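Local coordinates for protein Xaa-Pro dipeptidase (Mycobacterium tuberculosis, PDB 5E2C) that is probably a metal-dependent exopeptidase that removes residues from the N termini of peptides, here represented by its N-terminal creatinase/prolidase domain alone, at residues 23-27 against 96-100; 17-22 against 120-126; 50-56 against 69-74. The contacts are given in a common frame with arbitrary orientation. Where two conformers were deposited one is given. Numbering follows the deposited sequence.

Contact 1. Residues 23-27 against 96-100; sequences SDLIN and ESHVV
A helix N-cap and a buried glutamate fasten the start of helix 25-32 to the loop that runs from strand 92-95 to helix 102-111. Asp24 is the N-cap: with an extended backbone (phi/psi -75/121) and chi1 t, its OD1 accepts from Ile26 N at 2.9 Å, while its OD2 accepts from His98 NE2 at 2.8 Å (177° at the hydrogen). His98, chi1 p, brings its ring edge to the carboxylate and holds its other nitrogen, ND1, on Ser123 OG.

Glu96 (m, t, chi3 -57°) extends to the turn that leads into the helix. Its OE1 accepts from two successive amides, Ser23 N at 2.7 Å and Asp24 N at 2.8 Å, and its OE2 accepts from Asn27 ND2 at 2.8 Å. The carboxylate thus binds backbone before the helix and a side chain in its first turn. Both segments belong to the creatinase/prolidase N-terminal domain, where they follow the neighbouring parallel strands 19-22 and 92-95. Glu96 O accepts from Val99 N at 3.1 Å and Val100 N at 2.9 Å, so its own loop is tightly turned.

Van der Waals contact is slight: Ser23 CB lies 3.7 Å from Val99 CG1, and Ser23 OG lies 3.7 Å from Val100 CG2. One water joins Ser23 OG (2.6 Å) to Glu96 N (2.7 Å). The nearest CA pairs are Ser23-Glu96 and Asp24-Val99, each 6.3 Å apart. Ser97 hydrogen-bonds Asp103 of the second subunit, placing this loop at the dimer interface.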
# COMPACT_ATOMS: atom_id res chain seq x y z
N SER A 23 -11.33 -0.98 2.40
CA SER A 23 -10.67 -1.13 1.10
C SER A 23 -10.25 -2.59 0.78
O SER A 23 -10.00 -2.93 -0.39
CB SER A 23 -9.42 -0.24 1.03
OG SER A 23 -9.74 1.14 1.23
N ASP A 24 -10.10 -3.41 1.82
CA ASP A 24 -9.72 -4.83 1.67
C ASP A 24 -10.96 -5.56 1.16
O ASP A 24 -12.00 -5.51 1.79
CB ASP A 24 -9.24 -5.37 3.04
CG ASP A 24 -8.77 -6.83 3.00
OD1 ASP A 24 -9.34 -7.63 2.25
OD2 ASP A 24 -7.85 -7.19 3.76
N LEU A 25 -10.85 -6.19 -0.00
CA LEU A 25 -12.00 -6.84 -0.62
C LEU A 25 -12.62 -7.97 0.22
O LEU A 25 -13.83 -8.16 0.18
CB LEU A 25 -11.65 -7.33 -2.02
CG LEU A 25 -11.26 -6.21 -3.00
CD1 LEU A 25 -10.91 -6.84 -4.33
CD2 LEU A 25 -12.37 -5.17 -3.15
N ILE A 26 -11.81 -8.66 1.02
CA ILE A 26 -12.33 -9.65 1.96
C ILE A 26 -13.28 -8.96 2.93
O ILE A 26 -14.35 -9.46 3.21
CB ILE A 26 -11.19 -10.36 2.73
CG1 ILE A 26 -10.33 -11.18 1.78
CG2 ILE A 26 -11.77 -11.27 3.81
CD1 ILE A 26 -9.05 -11.72 2.40
N ASN A 27 -12.89 -7.80 3.43
CA ASN A 27 -13.73 -7.08 4.37
C ASN A 27 -14.94 -6.41 3.74
O ASN A 27 -16.01 -6.30 4.37
CB ASN A 27 -12.87 -6.07 5.13
CG ASN A 27 -11.88 -6.75 6.04
OD1 ASN A 27 -12.06 -7.93 6.42
ND2 ASN A 27 -10.84 -6.04 6.41
N GLU A 96 -7.74 1.44 5.92
CA GLU A 96 -7.00 0.21 6.10
C GLU A 96 -5.58 0.35 5.56
O GLU A 96 -5.30 0.14 4.38
CB GLU A 96 -7.76 -0.96 5.49
CG GLU A 96 -9.07 -1.21 6.20
CD GLU A 96 -9.85 -2.37 5.62
OE1 GLU A 96 -10.14 -2.34 4.41
OE2 GLU A 96 -10.21 -3.30 6.39
N SER A 97 -4.69 0.72 6.46
CA SER A 97 -3.30 0.93 6.12
C SER A 97 -2.57 -0.33 5.66
O SER A 97 -1.52 -0.23 5.04
CB SER A 97 -2.56 1.58 7.31
OG SER A 97 -2.66 0.75 8.44
N HIS A 98 -3.13 -1.52 5.91
CA HIS A 98 -2.54 -2.77 5.44
C HIS A 98 -2.74 -3.02 3.95
O HIS A 98 -2.07 -3.88 3.37
CB HIS A 98 -3.02 -3.98 6.26
CG HIS A 98 -4.41 -4.43 5.92
ND1 HIS A 98 -5.54 -3.78 6.35
CD2 HIS A 98 -4.84 -5.48 5.17
CE1 HIS A 98 -6.61 -4.41 5.89
NE2 HIS A 98 -6.21 -5.44 5.17
N VAL A 99 -3.63 -2.27 3.32
CA VAL A 99 -3.89 -2.43 1.90
C VAL A 99 -3.82 -1.13 1.08
O VAL A 99 -3.43 -1.17 -0.07
CB VAL A 99 -5.23 -3.16 1.70
CG1 VAL A 99 -6.40 -2.20 1.73
CG2 VAL A 99 -5.20 -3.94 0.39
N VAL A 100 -4.17 0.01 1.66
CA VAL A 100 -4.09 1.29 0.94
C VAL A 100 -2.60 1.60 0.66
O VAL A 100 -1.76 1.52 1.56
CB VAL A 100 -4.79 2.44 1.70
CG1 VAL A 100 -4.54 3.81 1.06
CG2 VAL A 100 -6.28 2.17 1.85
O HOH W 1 -9.33 1.91 3.73

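Contact 2. Residues 17-22 against 120-126; sequences LDAMLI and VRASGTV
Met20, present as selenomethionine, covers the most area between strand 19-22 and the chain leaving strand 118-121. Its side chain is stretched out, chi1 t (176°), chi2 at 148° between wells and chi3 t, so that Met20 SE comes 3.6 Å from Thr125 CB and Met20 CE 3.4 Å from Ala122 O and 3.9 Å from Ala122 CB. Leu17 (m, t) divides its methyls: Leu17 CD2 lies 3.8 Å from Val120 CB, and Leu17 CD1 4.0 Å from Ala122 CB. Ile22, chi1 m and chi2 98°, sets CG1 4.1 Å from CG2 of Val126, which is in t.

This is side-chain packing across one face of the creatinase/prolidase N-terminal domain's mixed sheet. CA-CA distances are 8.1 Å for Leu17-Val120, 7.8 Å for Met20-Ala122 and 8.3 Å for Ile22-Val126. A type II beta turn, Ala122 to Thr125 with Gly124 at phi/psi 110/-14, turns Thr125 and Val126 toward the strand. Thr125, chi1 m, ties the turn: Ala122 O accepts from Thr125 OG1 at 2.8 Å and Thr125 N at 3.3 Å.

Strand 92-95 lies between strands 19-22 and 118-121, keeping their backbones apart; helix 3-14 packs on Leu17, Met20 and Thr125, and helix 25-32 on Ile22 and Val126.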
# COMPACT_ATOMS: atom_id res chain seq x y z
N LEU A 17 -13.45 6.81 16.16
CA LEU A 17 -13.66 7.23 14.77
C LEU A 17 -15.12 7.58 14.50
O LEU A 17 -16.02 7.08 15.17
CB LEU A 17 -13.26 6.10 13.81
CG LEU A 17 -11.87 5.48 13.99
CD1 LEU A 17 -11.77 4.18 13.20
CD2 LEU A 17 -10.82 6.48 13.56
N ASP A 18 -15.36 8.42 13.49
CA ASP A 18 -16.70 8.79 13.07
C ASP A 18 -17.18 8.00 11.86
O ASP A 18 -18.38 7.92 11.59
CB ASP A 18 -16.75 10.28 12.77
CG ASP A 18 -16.26 11.09 13.95
OD1 ASP A 18 -16.91 11.02 15.00
OD2 ASP A 18 -15.21 11.76 13.84
N ALA A 19 -16.22 7.41 11.13
CA ALA A 19 -16.52 6.55 9.97
C ALA A 19 -15.28 5.74 9.64
O ALA A 19 -14.18 6.00 10.16
CB ALA A 19 -16.96 7.38 8.77
N MSE A 20 -15.47 4.74 8.79
CA MSE A 20 -14.39 3.92 8.32
C MSE A 20 -14.56 3.65 6.85
O MSE A 20 -15.67 3.32 6.38
CB MSE A 20 -14.42 2.61 9.07
CG MSE A 20 -13.35 1.73 8.48
SE MSE A 20 -12.67 0.59 9.87
CE MSE A 20 -11.17 -0.16 8.83
N LEU A 21 -13.45 3.77 6.14
CA LEU A 21 -13.35 3.35 4.75
C LEU A 21 -12.78 1.94 4.72
O LEU A 21 -11.68 1.68 5.23
CB LEU A 21 -12.40 4.27 3.99
CG LEU A 21 -12.12 3.87 2.54
CD1 LEU A 21 -13.41 3.90 1.72
CD2 LEU A 21 -11.07 4.81 1.96
N ILE A 22 -13.53 1.02 4.15
CA ILE A 22 -13.06 -0.36 3.98
C ILE A 22 -12.60 -0.58 2.54
O ILE A 22 -13.36 -0.38 1.59
CB ILE A 22 -14.16 -1.36 4.37
CG1 ILE A 22 -14.61 -1.10 5.81
CG2 ILE A 22 -13.66 -2.80 4.25
CD1 ILE A 22 -15.85 -0.28 5.90
N VAL A 120 -7.20 8.20 9.71
CA VAL A 120 -6.62 7.49 10.83
C VAL A 120 -6.43 6.01 10.52
O VAL A 120 -7.37 5.33 10.09
CB VAL A 120 -7.53 7.62 12.06
CG1 VAL A 120 -6.96 6.85 13.26
CG2 VAL A 120 -7.73 9.10 12.41
N ARG A 121 -5.22 5.51 10.73
CA ARG A 121 -4.96 4.08 10.54
C ARG A 121 -5.91 3.24 11.40
O ARG A 121 -6.04 3.45 12.62
CB ARG A 121 -3.51 3.74 10.87
CG ARG A 121 -2.47 4.41 9.97
CD ARG A 121 -1.11 4.39 10.66
NE ARG A 121 -0.05 4.86 9.79
CZ ARG A 121 0.16 6.14 9.44
NH1 ARG A 121 -0.62 7.11 9.91
NH2 ARG A 121 1.16 6.43 8.63
N ALA A 122 -6.59 2.30 10.75
CA ALA A 122 -7.61 1.48 11.41
C ALA A 122 -7.62 0.02 10.95
O ALA A 122 -8.65 -0.66 11.06
CB ALA A 122 -8.98 2.09 11.20
N SER A 123 -6.49 -0.50 10.47
CA SER A 123 -6.46 -1.91 10.07
C SER A 123 -6.69 -2.79 11.28
O SER A 123 -6.09 -2.58 12.34
CB SER A 123 -5.16 -2.26 9.38
OG SER A 123 -5.16 -1.71 8.08
N GLY A 124 -7.57 -3.78 11.12
CA GLY A 124 -7.91 -4.69 12.19
C GLY A 124 -9.32 -4.50 12.72
O GLY A 124 -9.84 -5.35 13.44
N THR A 125 -9.94 -3.38 12.37
CA THR A 125 -11.24 -3.06 12.92
C THR A 125 -12.28 -4.07 12.44
O THR A 125 -13.07 -4.59 13.24
CB THR A 125 -11.66 -1.62 12.57
OG1 THR A 125 -10.64 -0.71 13.00
CG2 THR A 125 -12.94 -1.25 13.29
N VAL A 126 -12.27 -4.39 11.15
CA VAL A 126 -13.25 -5.35 10.64
C VAL A 126 -12.92 -6.77 11.14
O VAL A 126 -13.82 -7.52 11.51
CB VAL A 126 -13.30 -5.35 9.11
CG1 VAL A 126 -14.39 -6.31 8.65
CG2 VAL A 126 -13.52 -3.94 8.59

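Contact 3. Residues 50-56 against 69-74; sequences AVLATDG and LEVAIE
Strands 51-54 and 70-73 are the two parallel strands of a beta-alpha-beta crossover through helix 59-65, their axes 4.6 Å apart at closest and crossing at -28°. Four backbone hydrogen bonds zip them: Leu52 N to Glu70 O (2.9 Å), Ala72 N to Leu52 O (2.8 Å), Thr54 N to Ala72 O (3.1 Å) and Glu74 N to Thr54 O (2.9 Å). The register pairs Leu52 with Val71, Ala53 with Ala72 and Thr54 with Ile73. Before the first of these bonds a water bridges Ala50 O (2.5 Å) and Glu70 N (2.9 Å).

On the face of Leu52 and Thr54 the bumps are large. Leu52 CD2 (t, p) nestles 4.1 Å from Val71 CG2; Thr54 CG2 fits between Val71 CG1 (4.2 Å) and Ile73 CD1 (3.8 Å). Leu69 fills the hollow beside Ala50, its CD2 3.8 Å from Ala50 CB and its CD1 4.2 Å from Leu52 CB. On the face of Val51 and Ala53 the relief is low at the alanine pair, Ala53 CB 4.3 Å from Ala72 CB.

Ala62 of helix 59-65 covers Leu52, Thr54 and Val71; across the sheet, helix 77-87 packs Tyr80 on Ala72 and Leu81 on Val51. Strand 40-44 flanks strand 51-54 antiparallel; strand 70-73 is the sheet's edge within the chain.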
# COMPACT_ATOMS: atom_id res chain seq x y z
N ALA A 50 -24.50 2.89 5.11
CA ALA A 50 -23.24 2.68 4.41
C ALA A 50 -23.35 2.97 2.92
O ALA A 50 -24.44 2.93 2.34
CB ALA A 50 -22.75 1.26 4.64
N VAL A 51 -22.22 3.30 2.30
CA VAL A 51 -22.19 3.57 0.86
C VAL A 51 -21.16 2.64 0.22
O VAL A 51 -19.99 2.60 0.66
CB VAL A 51 -21.83 5.05 0.57
CG1 VAL A 51 -21.91 5.34 -0.91
CG2 VAL A 51 -22.75 6.00 1.37
N LEU A 52 -21.58 1.90 -0.81
CA LEU A 52 -20.68 1.04 -1.58
C LEU A 52 -20.27 1.78 -2.84
O LEU A 52 -21.09 2.45 -3.44
CB LEU A 52 -21.39 -0.27 -1.95
CG LEU A 52 -20.60 -1.30 -2.74
CD1 LEU A 52 -19.53 -1.95 -1.88
CD2 LEU A 52 -21.56 -2.38 -3.23
N ALA A 53 -19.00 1.70 -3.22
CA ALA A 53 -18.53 2.22 -4.49
C ALA A 53 -17.82 1.12 -5.27
O ALA A 53 -17.02 0.35 -4.72
CB ALA A 53 -17.60 3.41 -4.29
N THR A 54 -18.14 1.06 -6.55
CA THR A 54 -17.47 0.16 -7.47
C THR A 54 -17.42 0.81 -8.84
O THR A 54 -17.85 1.93 -9.00
CB THR A 54 -18.14 -1.23 -7.51
OG1 THR A 54 -17.34 -2.12 -8.30
CG2 THR A 54 -19.53 -1.15 -8.09
N ASP A 55 -16.84 0.14 -9.82
CA ASP A 55 -16.80 0.71 -11.16
C ASP A 55 -17.88 0.11 -12.06
O ASP A 55 -18.61 -0.80 -11.66
CB ASP A 55 -15.39 0.59 -11.75
CG ASP A 55 -14.94 -0.84 -11.91
OD1 ASP A 55 -15.46 -1.51 -12.80
OD2 ASP A 55 -14.02 -1.29 -11.19
N GLY A 56 -18.00 0.64 -13.27
CA GLY A 56 -19.09 0.27 -14.18
C GLY A 56 -19.20 -1.20 -14.56
O GLY A 56 -20.28 -1.67 -14.90
N LEU A 69 -27.84 -1.24 -0.13
CA LEU A 69 -26.91 -0.13 -0.07
C LEU A 69 -27.03 0.82 -1.24
O LEU A 69 -27.29 0.39 -2.38
CB LEU A 69 -25.47 -0.66 -0.06
CG LEU A 69 -25.10 -1.45 1.19
CD1 LEU A 69 -23.67 -1.96 1.10
CD2 LEU A 69 -25.29 -0.56 2.41
N GLU A 70 -26.77 2.10 -0.98
CA GLU A 70 -26.48 3.05 -2.06
C GLU A 70 -25.18 2.62 -2.72
O GLU A 70 -24.22 2.30 -2.02
CB GLU A 70 -26.32 4.49 -1.55
CG GLU A 70 -25.83 5.43 -2.65
CD GLU A 70 -25.45 6.82 -2.17
OE1 GLU A 70 -25.51 7.12 -0.95
OE2 GLU A 70 -25.05 7.62 -3.04
N VAL A 71 -25.16 2.59 -4.05
CA VAL A 71 -23.97 2.21 -4.81
C VAL A 71 -23.59 3.36 -5.71
O VAL A 71 -24.39 3.79 -6.53
CB VAL A 71 -24.21 0.97 -5.69
CG1 VAL A 71 -22.96 0.62 -6.49
CG2 VAL A 71 -24.65 -0.21 -4.84
N ALA A 72 -22.38 3.87 -5.54
CA ALA A 72 -21.81 4.87 -6.42
C ALA A 72 -20.96 4.16 -7.46
O ALA A 72 -20.23 3.24 -7.14
CB ALA A 72 -20.94 5.82 -5.62
N ILE A 73 -21.04 4.60 -8.71
CA ILE A 73 -20.24 4.04 -9.78
C ILE A 73 -19.15 5.04 -10.16
O ILE A 73 -19.42 6.09 -10.73
CB ILE A 73 -21.08 3.63 -11.02
CG1 ILE A 73 -22.16 2.62 -10.64
CG2 ILE A 73 -20.18 3.08 -12.12
CD1 ILE A 73 -21.65 1.33 -10.03
N GLU A 74 -17.91 4.70 -9.82
CA GLU A 74 -16.80 5.67 -9.86
C GLU A 74 -15.50 5.05 -10.30
O GLU A 74 -15.27 3.86 -10.06
CB GLU A 74 -16.63 6.23 -8.45
CG GLU A 74 -17.80 7.08 -7.98
CD GLU A 74 -17.87 8.40 -8.71
OE1 GLU A 74 -16.80 8.91 -9.10
OE2 GLU A 74 -18.99 8.94 -8.87
O HOH W 2 -26.86 3.18 1.70

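From the N terminus the chain passes helix 3-14 and enters strand 19-22, the first partner of contact 2, then turns at once into helix 25-32, the first partner of contact 1. Contact 3 is closed soonest, by strands 51-54 and 70-73 around helix 59-65. Contact 1 closes next, at 96-100, and contact 2 last, at 120-126, so the three loops nest with contact 3 innermost. Contacts 1 and 2 touch where His98 meets Ser123 and where Asn27 CB packs 3.5 Å from Ile22 CG2. Contact 3 sits on the opposite side of the chain's centre from contact 2, about 18 Å away between centres, both on the same mixed sheet.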